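Local coordinates for protein glycosyl hydrolase (Rhizobium leguminosarum bv. trifolii, PDB 5NDX) that probably hydrolyses O-glycosidic bonds as a family 39 glycoside hydrolase, being a bacterial orthologue of human alpha-L-iduronidase, at residues L411-D416 against V514-L519; L554-G559 against I587-L592; I565-L570 against V604-A609. The protein carries 2 engineered substitutions. All coordinates share one frame; numbering follows the deposited sequence.

In the fold
Three strand pairings show how a chain closes its accessory domains one after another. After the parallel barrel has been built, interaction 1 brings 514-519 back to 411-416 across 97 intervening residues, tying strand 407-413 to strand 518-526 within the mixed sheet. That loop is complete before the next contact opens. Interactions 2 and 3 then cross: the chain passes 554-559, 565-570, 587-592 and 604-609 in turn, so interaction 3 opens before interaction 2 has closed and closes after it. Strands 549-557 and 590-594 join in one sheet, 566-572 and 601-607 in the other, with centres 9 Å apart and W556 packed on Y567 and V604. Interaction 1 lies about 28 Å, centre to centre, from interaction 2.

Interaction 1: residues L411-D416 against V514-L519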
loop_
_atom_site.group_PDB
_atom_site.type_symbol
_atom_site.label_atom_id
_atom_site.label_comp_id
_atom_site.label_asym_id
_atom_site.label_seq_id
_atom_site.Cartn_x
_atom_site.Cartn_y
_atom_site.Cartn_z
ATOM N N LEU A 411 -10.318 -13.835 -3.965
ATOM C CA LEU A 411 -10.965 -14.201 -5.243
ATOM C C LEU A 411 -11.126 -12.894 -6.068
ATOM O O LEU A 411 -11.838 -11.950 -5.652
ATOM C CB LEU A 411 -12.289 -14.845 -4.968
ATOM C CG LEU A 411 -12.965 -15.449 -6.192
ATOM C CD1 LEU A 411 -12.150 -16.609 -6.769
ATOM C CD2 LEU A 411 -14.354 -15.916 -5.797
ATOM N N ILE A 412 -10.468 -12.852 -7.224
ATOM C CA ILE A 412 -10.282 -11.651 -8.010
ATOM C C ILE A 412 -11.088 -11.805 -9.323
ATOM O O ILE A 412 -10.912 -12.812 -10.007
ATOM C CB ILE A 412 -8.805 -11.528 -8.355
ATOM C CG1 ILE A 412 -7.939 -11.498 -7.095
ATOM C CG2 ILE A 412 -8.533 -10.315 -9.234
ATOM C CD1 ILE A 412 -6.501 -11.897 -7.358
ATOM N N HIS A 413 -11.996 -10.883 -9.642
ATOM C CA HIS A 413 -12.687 -10.935 -10.952
ATOM C C HIS A 413 -12.413 -9.601 -11.602
ATOM O O HIS A 413 -12.950 -8.578 -11.184
ATOM C CB HIS A 413 -14.141 -11.222 -10.714
ATOM C CG HIS A 413 -14.919 -11.669 -11.912
ATOM N ND1 HIS A 413 -14.355 -12.112 -13.100
ATOM C CD2 HIS A 413 -16.247 -11.782 -12.080
ATOM C CE1 HIS A 413 -15.307 -12.467 -13.946
ATOM N NE2 HIS A 413 -16.465 -12.298 -13.344
ATOM N N SER A 414 -11.452 -9.609 -12.513
ATOM C CA SER A 414 -10.906 -8.402 -13.062
ATOM C C SER A 414 -10.378 -8.693 -14.467
ATOM O O SER A 414 -9.655 -9.687 -14.684
ATOM C CB SER A 414 -9.776 -7.874 -12.168
ATOM O OG SER A 414 -9.028 -6.820 -12.756
ATOM N N VAL A 415 -10.753 -7.817 -15.408
ATOM C CA VAL A 415 -10.129 -7.768 -16.746
ATOM C C VAL A 415 -9.563 -6.352 -16.993
ATOM O O VAL A 415 -9.957 -5.376 -16.322
ATOM C CB VAL A 415 -11.144 -8.105 -17.871
ATOM C CG1 VAL A 415 -11.678 -9.552 -17.732
ATOM C CG2 VAL A 415 -12.335 -7.134 -17.875
ATOM N N ASP A 416 -8.675 -6.248 -17.976
ATOM C CA ASP A 416 -8.050 -4.986 -18.317
ATOM C C ASP A 416 -9.081 -3.950 -18.751
ATOM O O ASP A 416 -8.995 -2.780 -18.361
ATOM C CB ASP A 416 -7.019 -5.222 -19.429
ATOM C CG ASP A 416 -5.765 -5.903 -18.915
ATOM O OD1 ASP A 416 -5.620 -6.143 -17.700
ATOM O OD2 ASP A 416 -4.888 -6.190 -19.715
ATOM N N VAL A 514 -20.198 -13.321 -8.021
ATOM C CA VAL A 514 -18.907 -12.682 -8.207
ATOM C C VAL A 514 -18.999 -11.663 -9.362
ATOM O O VAL A 514 -18.797 -12.015 -10.488
ATOM C CB VAL A 514 -17.831 -13.729 -8.484
ATOM C CG1 VAL A 514 -16.492 -13.094 -8.665
ATOM C CG2 VAL A 514 -17.754 -14.729 -7.341
ATOM N N PRO A 515 -19.282 -10.387 -9.048
ATOM C CA PRO A 515 -19.320 -9.387 -10.121
ATOM C C PRO A 515 -17.981 -9.113 -10.762
ATOM O O PRO A 515 -16.950 -9.321 -10.147
ATOM C CB PRO A 515 -19.812 -8.115 -9.421
ATOM C CG PRO A 515 -20.384 -8.569 -8.108
ATOM C CD PRO A 515 -19.641 -9.826 -7.742
ATOM N N LEU A 516 -18.040 -8.682 -12.016
ATOM C CA LEU A 516 -16.911 -8.139 -12.740
ATOM C C LEU A 516 -17.100 -6.615 -12.778
ATOM O O LEU A 516 -18.086 -6.137 -13.356
ATOM C CB LEU A 516 -16.853 -8.705 -14.150
ATOM C CG LEU A 516 -15.793 -8.106 -15.081
ATOM C CD1 LEU A 516 -14.450 -8.508 -14.561
ATOM C CD2 LEU A 516 -16.002 -8.628 -16.520
ATOM N N PRO A 517 -16.191 -5.823 -12.208
ATOM C CA PRO A 517 -15.073 -6.237 -11.364
ATOM C C PRO A 517 -15.426 -6.393 -9.890
ATOM O O PRO A 517 -16.380 -5.786 -9.407
ATOM C CB PRO A 517 -14.101 -5.079 -11.497
ATOM C CG PRO A 517 -14.935 -3.874 -11.752
ATOM C CD PRO A 517 -16.223 -4.345 -12.392
ATOM N N SER A 518 -14.633 -7.204 -9.188
ATOM C CA SER A 518 -14.761 -7.326 -7.746
ATOM C C SER A 518 -13.566 -7.999 -7.150
ATOM O O SER A 518 -12.792 -8.673 -7.843
ATOM C CB SER A 518 -16.053 -8.102 -7.361
ATOM O OG SER A 518 -15.927 -9.495 -7.700
ATOM N N LEU A 519 -13.382 -7.737 -5.859
ATOM C CA LEU A 519 -12.396 -8.436 -5.052
ATOM C C LEU A 519 -13.135 -8.972 -3.845
ATOM O O LEU A 519 -13.813 -8.218 -3.162
ATOM C CB LEU A 519 -11.291 -7.473 -4.581
ATOM C CG LEU A 519 -10.174 -8.110 -3.756
ATOM C CD1 LEU A 519 -9.440 -9.211 -4.533
ATOM C CD2 LEU A 519 -9.150 -7.030 -3.313
HETATM O O HOH W 1 -14.458 -11.351 -6.230
#
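Strand 407-413 meets the far side of a sharp corner in the chain: a cis peptide before P517 turns strand 508-516 into strand 518-526, and the antiparallel pairing is with the second of these. H413 and S518 form the hydrogen-bonded pair, with H413 N reaching S518 O at 3.0 Å and 174° and S518 N returning the bond to H413 O. I412 and L519 follow as the non-hydrogen-bonded pair. The short axes of 411-413 and 514-516 come no closer than 7.3 Å and diverge by 35°, and side chains bridge that distance. H413 does most of this work. With CG anti to the backbone N (chi1 -164°), its ring swings across to the corner, where L516 CB sits over one face in a CH-pi contact, 3.9 Å from the ring centroid, while V514 O lies in the ring plane at the edge, 3.0 Å from H413 CD2. S518 OG donates to a lone pair of P515 O at 2.7 Å, bracing the corner from within, and accepts from a water that also donates to L411 O. On the opposite face I412 CG1 and L519 CD1 lie side by side at 3.7 Å, and both residues pack on A289 of helix 282-300. With H413 against T424 and V514 against V426 of strand 422-431, the corner links strands 422-431 and 407-413, consistent with the beta-sandwich that accompanies the catalytic barrel in family 39.

Interaction 2: residues L554-G559 against I587-L592; sequences LFWAAG and ISTAFL
The indole of W556 lies flat beneath the turn at T589. T589 CB stands over its five-membered ring, 3.6 Å from the centroid and 15° off the normal, a CH-pi contact, while the peptide from T589 to A590 continues across the same face, with A590 N 3.5 Å from W556 CH2. F591 CB meets the far rim of the indole in its plane. Two bonds lock the pair: T589 OG1 donates to W556 O at 2.8 Å from well above the carbonyl plane, and W556 N donates to T589 O at 3.2 Å. The crowded chi1 of W556 (65°), with CG between the backbone N and carbonyl carbon, folds the ring back under its partner. An alanine here would probably leave the T589 turn without its flat support and lose the contact with F591 CB. Beyond the indole, the main chains run antiparallel: L554 N reaches F591 O at 2.8 Å and F591 N reaches L554 O. T589 centres an inverse gamma turn leading into this pairing. R89 NH2 also binds W556 O, and F555 packs on A43 of helix 36-45. Strand 536-545 flanks 549-557 on its other edge, and the W556 ring meets Y567 of strand 566-572 edge-to-face across the sandwich.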
loop_
_atom_site.group_PDB
_atom_site.type_symbol
_atom_site.label_atom_id
_atom_site.label_comp_id
_atom_site.label_asym_id
_atom_site.label_seq_id
_atom_site.Cartn_x
_atom_site.Cartn_y
_atom_site.Cartn_z
ATOM N N LEU A 554 -8.161 8.466 15.476
ATOM C CA LEU A 554 -7.644 7.435 16.366
ATOM C C LEU A 554 -6.733 6.500 15.572
ATOM O O LEU A 554 -7.049 6.128 14.401
ATOM C CB LEU A 554 -8.791 6.632 16.976
ATOM C CG LEU A 554 -9.604 7.207 18.131
ATOM C CD1 LEU A 554 -10.262 8.512 17.729
ATOM C CD2 LEU A 554 -10.684 6.237 18.611
ATOM N N PHE A 555 -5.635 6.098 16.196
ATOM C CA PHE A 555 -4.651 5.151 15.636
ATOM C C PHE A 555 -4.241 4.238 16.788
ATOM O O PHE A 555 -4.077 4.716 17.893
ATOM C CB PHE A 555 -3.431 5.917 15.108
ATOM C CG PHE A 555 -2.347 5.042 14.548
ATOM C CD1 PHE A 555 -2.587 4.233 13.406
ATOM C CD2 PHE A 555 -1.038 5.052 15.112
ATOM C CE1 PHE A 555 -1.552 3.466 12.829
ATOM C CE2 PHE A 555 -0.008 4.258 14.567
ATOM C CZ PHE A 555 -0.263 3.461 13.413
ATOM N N TRP A 556 -4.094 2.941 16.528
ATOM C CA TRP A 556 -3.740 1.969 17.545
ATOM C C TRP A 556 -3.024 0.813 16.896
ATOM O O TRP A 556 -2.760 0.858 15.697
ATOM C CB TRP A 556 -4.975 1.538 18.344
ATOM C CG TRP A 556 -6.018 0.817 17.617
ATOM C CD1 TRP A 556 -6.157 -0.519 17.494
ATOM C CD2 TRP A 556 -7.141 1.405 16.964
ATOM N NE1 TRP A 556 -7.289 -0.809 16.786
ATOM C CE2 TRP A 556 -7.915 0.354 16.447
ATOM C CE3 TRP A 556 -7.546 2.723 16.736
ATOM C CZ2 TRP A 556 -9.070 0.569 15.693
ATOM C CZ3 TRP A 556 -8.749 2.941 16.030
ATOM C CH2 TRP A 556 -9.483 1.850 15.512
ATOM N N ALA A 557 -2.695 -0.218 17.664
ATOM C CA ALA A 557 -2.021 -1.406 17.162
ATOM C C ALA A 557 -2.838 -2.600 17.581
ATOM O O ALA A 557 -3.528 -2.547 18.592
ATOM C CB ALA A 557 -0.581 -1.494 17.770
ATOM N N ALA A 558 -2.787 -3.668 16.794
ATOM C CA ALA A 558 -3.409 -4.950 17.138
ATOM C C ALA A 558 -2.682 -5.546 18.372
ATOM O O ALA A 558 -1.482 -5.375 18.507
ATOM C CB ALA A 558 -3.297 -5.943 15.940
ATOM N N GLY A 559 -3.420 -6.224 19.239
ATOM C CA GLY A 559 -2.866 -6.852 20.419
ATOM C C GLY A 559 -2.030 -8.051 20.044
ATOM O O GLY A 559 -1.102 -8.423 20.768
ATOM N N ILE A 587 -11.373 -3.493 9.995
ATOM C CA ILE A 587 -10.215 -4.402 9.989
ATOM C C ILE A 587 -8.839 -3.716 10.155
ATOM O O ILE A 587 -7.857 -4.405 10.448
ATOM C CB ILE A 587 -10.163 -5.354 8.790
ATOM C CG1 ILE A 587 -10.044 -4.577 7.509
ATOM C CG2 ILE A 587 -11.381 -6.253 8.765
ATOM C CD1 ILE A 587 -9.923 -5.511 6.320
ATOM N N SER A 588 -8.775 -2.409 9.938
ATOM C CA SER A 588 -7.556 -1.640 10.131
ATOM C C SER A 588 -7.648 -0.894 11.454
ATOM O O SER A 588 -8.730 -0.595 11.934
ATOM C CB SER A 588 -7.339 -0.619 8.949
ATOM O OG SER A 588 -6.846 -1.332 7.783
ATOM N N THR A 589 -6.500 -0.560 12.009
ATOM C CA THR A 589 -6.410 0.016 13.338
ATOM C C THR A 589 -6.356 1.517 13.284
ATOM O O THR A 589 -5.430 2.123 13.780
ATOM C CB THR A 589 -5.170 -0.534 14.041
ATOM O OG1 THR A 589 -4.008 -0.113 13.331
ATOM C CG2 THR A 589 -5.241 -2.043 14.091
ATOM N N ALA A 590 -7.400 2.107 12.705
ATOM C CA ALA A 590 -7.505 3.532 12.558
ATOM C C ALA A 590 -8.976 3.913 12.410
ATOM O O ALA A 590 -9.775 3.135 11.913
ATOM C CB ALA A 590 -6.687 4.009 11.363
ATOM N N PHE A 591 -9.346 5.069 12.942
ATOM C CA PHE A 591 -10.722 5.527 12.861
ATOM C C PHE A 591 -10.844 7.024 12.996
ATOM O O PHE A 591 -10.312 7.608 13.921
ATOM C CB PHE A 591 -11.558 4.824 13.930
ATOM C CG PHE A 591 -13.003 5.231 13.928
ATOM C CD1 PHE A 591 -13.857 4.805 12.925
ATOM C CD2 PHE A 591 -13.507 6.098 14.906
ATOM C CE1 PHE A 591 -15.221 5.180 12.921
ATOM C CE2 PHE A 591 -14.855 6.487 14.886
ATOM C CZ PHE A 591 -15.714 6.018 13.892
ATOM N N LEU A 592 -11.546 7.650 12.062
ATOM C CA LEU A 592 -11.839 9.063 12.137
ATOM C C LEU A 592 -13.212 9.279 12.797
ATOM O O LEU A 592 -14.217 8.812 12.276
ATOM C CB LEU A 592 -11.775 9.762 10.740
ATOM C CG LEU A 592 -11.995 11.242 11.144
ATOM C CD1 LEU A 592 -10.763 12.103 11.062
ATOM C CD2 LEU A 592 -13.267 11.911 10.754
#

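Interaction 3: residues I565-L570 against V604-A609. Unlike the reference sequence in segment 604-609: R607 (reference His). With SO4 (sulfate ion), chain G.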
loop_
_atom_site.group_PDB
_atom_site.type_symbol
_atom_site.label_atom_id
_atom_site.label_comp_id
_atom_site.label_asym_id
_atom_site.label_seq_id
_atom_site.Cartn_x
_atom_site.Cartn_y
_atom_site.Cartn_z
ATOM N N ILE A 565 -9.719 -10.355 12.928
ATOM C CA ILE A 565 -10.042 -9.455 14.024
ATOM C C ILE A 565 -10.605 -8.138 13.516
ATOM O O ILE A 565 -10.031 -7.524 12.612
ATOM C CB ILE A 565 -8.801 -9.152 14.877
ATOM C CG1 ILE A 565 -8.178 -10.459 15.386
ATOM C CG2 ILE A 565 -9.186 -8.285 16.075
ATOM C CD1 ILE A 565 -9.085 -11.351 16.272
ATOM N N PHE A 566 -11.721 -7.728 14.105
ATOM C CA PHE A 566 -12.416 -6.495 13.797
ATOM C C PHE A 566 -12.495 -5.579 15.021
ATOM O O PHE A 566 -12.655 -6.065 16.140
ATOM C CB PHE A 566 -13.842 -6.857 13.378
ATOM C CG PHE A 566 -13.881 -7.747 12.186
ATOM C CD1 PHE A 566 -13.855 -9.110 12.324
ATOM C CD2 PHE A 566 -13.877 -7.195 10.910
ATOM C CE1 PHE A 566 -13.892 -9.926 11.214
ATOM C CE2 PHE A 566 -13.921 -8.019 9.800
ATOM C CZ PHE A 566 -13.911 -9.379 9.958
ATOM N N TYR A 567 -12.412 -4.270 14.826
ATOM C CA TYR A 567 -12.399 -3.312 15.948
ATOM C C TYR A 567 -13.683 -2.492 15.951
ATOM O O TYR A 567 -14.264 -2.173 14.883
ATOM C CB TYR A 567 -11.156 -2.406 15.909
ATOM C CG TYR A 567 -9.885 -3.185 15.908
ATOM C CD1 TYR A 567 -9.309 -3.642 17.096
ATOM C CD2 TYR A 567 -9.300 -3.579 14.720
ATOM C CE1 TYR A 567 -8.151 -4.438 17.072
ATOM C CE2 TYR A 567 -8.148 -4.362 14.690
ATOM C CZ TYR A 567 -7.559 -4.786 15.886
ATOM O OH TYR A 567 -6.419 -5.579 15.817
ATOM N N ASP A 568 -14.152 -2.211 17.159
ATOM C CA ASP A 568 -15.178 -1.208 17.417
ATOM C C ASP A 568 -14.524 -0.068 18.175
ATOM O O ASP A 568 -13.584 -0.272 18.956
ATOM C CB ASP A 568 -16.237 -1.800 18.321
ATOM C CG ASP A 568 -17.014 -2.934 17.655
ATOM O OD1 ASP A 568 -17.149 -2.970 16.408
ATOM O OD2 ASP A 568 -17.469 -3.804 18.409
ATOM N N VAL A 569 -15.037 1.119 17.939
ATOM C CA VAL A 569 -14.642 2.308 18.637
ATOM C C VAL A 569 -15.832 2.752 19.431
ATOM O O VAL A 569 -16.942 2.853 18.883
ATOM C CB VAL A 569 -14.224 3.423 17.690
ATOM C CG1 VAL A 569 -13.906 4.682 18.485
ATOM C CG2 VAL A 569 -13.010 3.001 16.898
ATOM N N LEU A 570 -15.606 2.999 20.715
ATOM C CA LEU A 570 -16.648 3.475 21.617
ATOM C C LEU A 570 -16.292 4.805 22.262
ATOM O O LEU A 570 -15.139 5.210 22.318
ATOM C CB LEU A 570 -16.917 2.461 22.704
ATOM C CG LEU A 570 -17.325 1.078 22.227
ATOM C CD1 LEU A 570 -16.121 0.194 22.237
ATOM C CD2 LEU A 570 -18.338 0.484 23.190
ATOM N N VAL A 604 -11.296 1.373 22.394
ATOM C CA VAL A 604 -11.260 0.486 21.247
ATOM C C VAL A 604 -11.274 -0.959 21.750
ATOM O O VAL A 604 -10.490 -1.283 22.646
ATOM C CB VAL A 604 -10.029 0.784 20.365
ATOM C CG1 VAL A 604 -10.019 -0.140 19.173
ATOM C CG2 VAL A 604 -10.080 2.212 19.860
ATOM N N CYS A 605 -12.188 -1.786 21.214
ATOM C CA CYS A 605 -12.322 -3.208 21.528
ATOM C C CYS A 605 -11.975 -4.022 20.298
ATOM O O CYS A 605 -12.297 -3.613 19.194
ATOM C CB CYS A 605 -13.773 -3.524 21.944
ATOM S SG CYS A 605 -14.308 -2.403 23.301
ATOM N N ALA A 606 -11.345 -5.176 20.478
ATOM C CA ALA A 606 -11.192 -6.142 19.413
ATOM C C ALA A 606 -12.313 -7.151 19.533
ATOM O O ALA A 606 -12.784 -7.405 20.649
ATOM C CB ALA A 606 -9.839 -6.813 19.450
ATOM N N ARG A 607 -12.795 -7.631 18.377
ATOM C CA ARG A 607 -13.803 -8.685 18.268
ATOM C C ARG A 607 -13.310 -9.748 17.306
ATOM O O ARG A 607 -12.827 -9.421 16.228
ATOM C CB ARG A 607 -15.128 -8.160 17.769
ATOM C CG ARG A 607 -15.979 -7.563 18.858
ATOM C CD ARG A 607 -17.468 -7.650 18.542
ATOM N NE ARG A 607 -18.141 -6.858 19.566
ATOM C CZ ARG A 607 -18.520 -7.307 20.758
ATOM N NH1 ARG A 607 -18.379 -8.585 21.087
ATOM N NH2 ARG A 607 -19.079 -6.470 21.631
ATOM N N ASP A 608 -13.367 -11.002 17.717
ATOM C CA ASP A 608 -12.973 -12.058 16.843
ATOM C C ASP A 608 -14.186 -12.470 16.004
ATOM O O ASP A 608 -15.311 -11.990 16.214
ATOM C CB ASP A 608 -12.333 -13.219 17.586
ATOM C CG ASP A 608 -13.285 -13.968 18.516
ATOM O OD1 ASP A 608 -14.518 -13.847 18.394
ATOM O OD2 ASP A 608 -12.742 -14.699 19.385
ATOM N N ALA A 609 -13.962 -13.391 15.095
ATOM C CA ALA A 609 -15.036 -13.789 14.188
ATOM C C ALA A 609 -16.112 -14.653 14.883
ATOM O O ALA A 609 -17.184 -14.860 14.329
ATOM C CB ALA A 609 -14.444 -14.489 12.970
HETATM S S SO4 G . -19.985 -7.792 24.621
HETATM O O1 SO4 G . -21.194 -8.526 25.076
HETATM O O2 SO4 G . -19.175 -8.673 23.753
HETATM O O3 SO4 G . -20.398 -6.586 23.867
HETATM O O4 SO4 G . -19.175 -7.383 25.793
#
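Side chains of these two antiparallel strands part to the two faces of their sheet, F566, D568, C605 and R607 on one, Y567, V569, V604 and A606 on the other. On the face of D568 and R607, the arginine, which replaces the histidine of the reference sequence, runs extended from CG to NE and passes obliquely by the carboxylate. The two planes are 51° apart, and a weak hydrogen bond, part of a salt bridge, joins R607 NE to D568 OD2 at 3.3 Å. The end of the guanidinium turns to a sulfate, probably from the crystallisation liquor: NH1 of R607 binds its O2 at 2.8 Å and NH2 its O3 at 2.6 Å. On this same face C605 SG presses on L570 CD1 at 3.3 Å, and its disulfide to C617 fastens the strand further. On the other face the Y567 ring leans obliquely on A606, CE1 to CB 3.8 Å, and I565 CG2 also touches that methyl, at 3.7 Å. Main-chain bonds hold this register, F566 N to R607 O being almost straight at 178°. V604 and V569 turn toward strand 549-557, packing on W556. Within their own sheet, 566-572 and 601-607 lie centrally, flanked by 579-580 and 618-620, consistent with a fibronectin type III-like sandwich of three-stranded and four-stranded sheets.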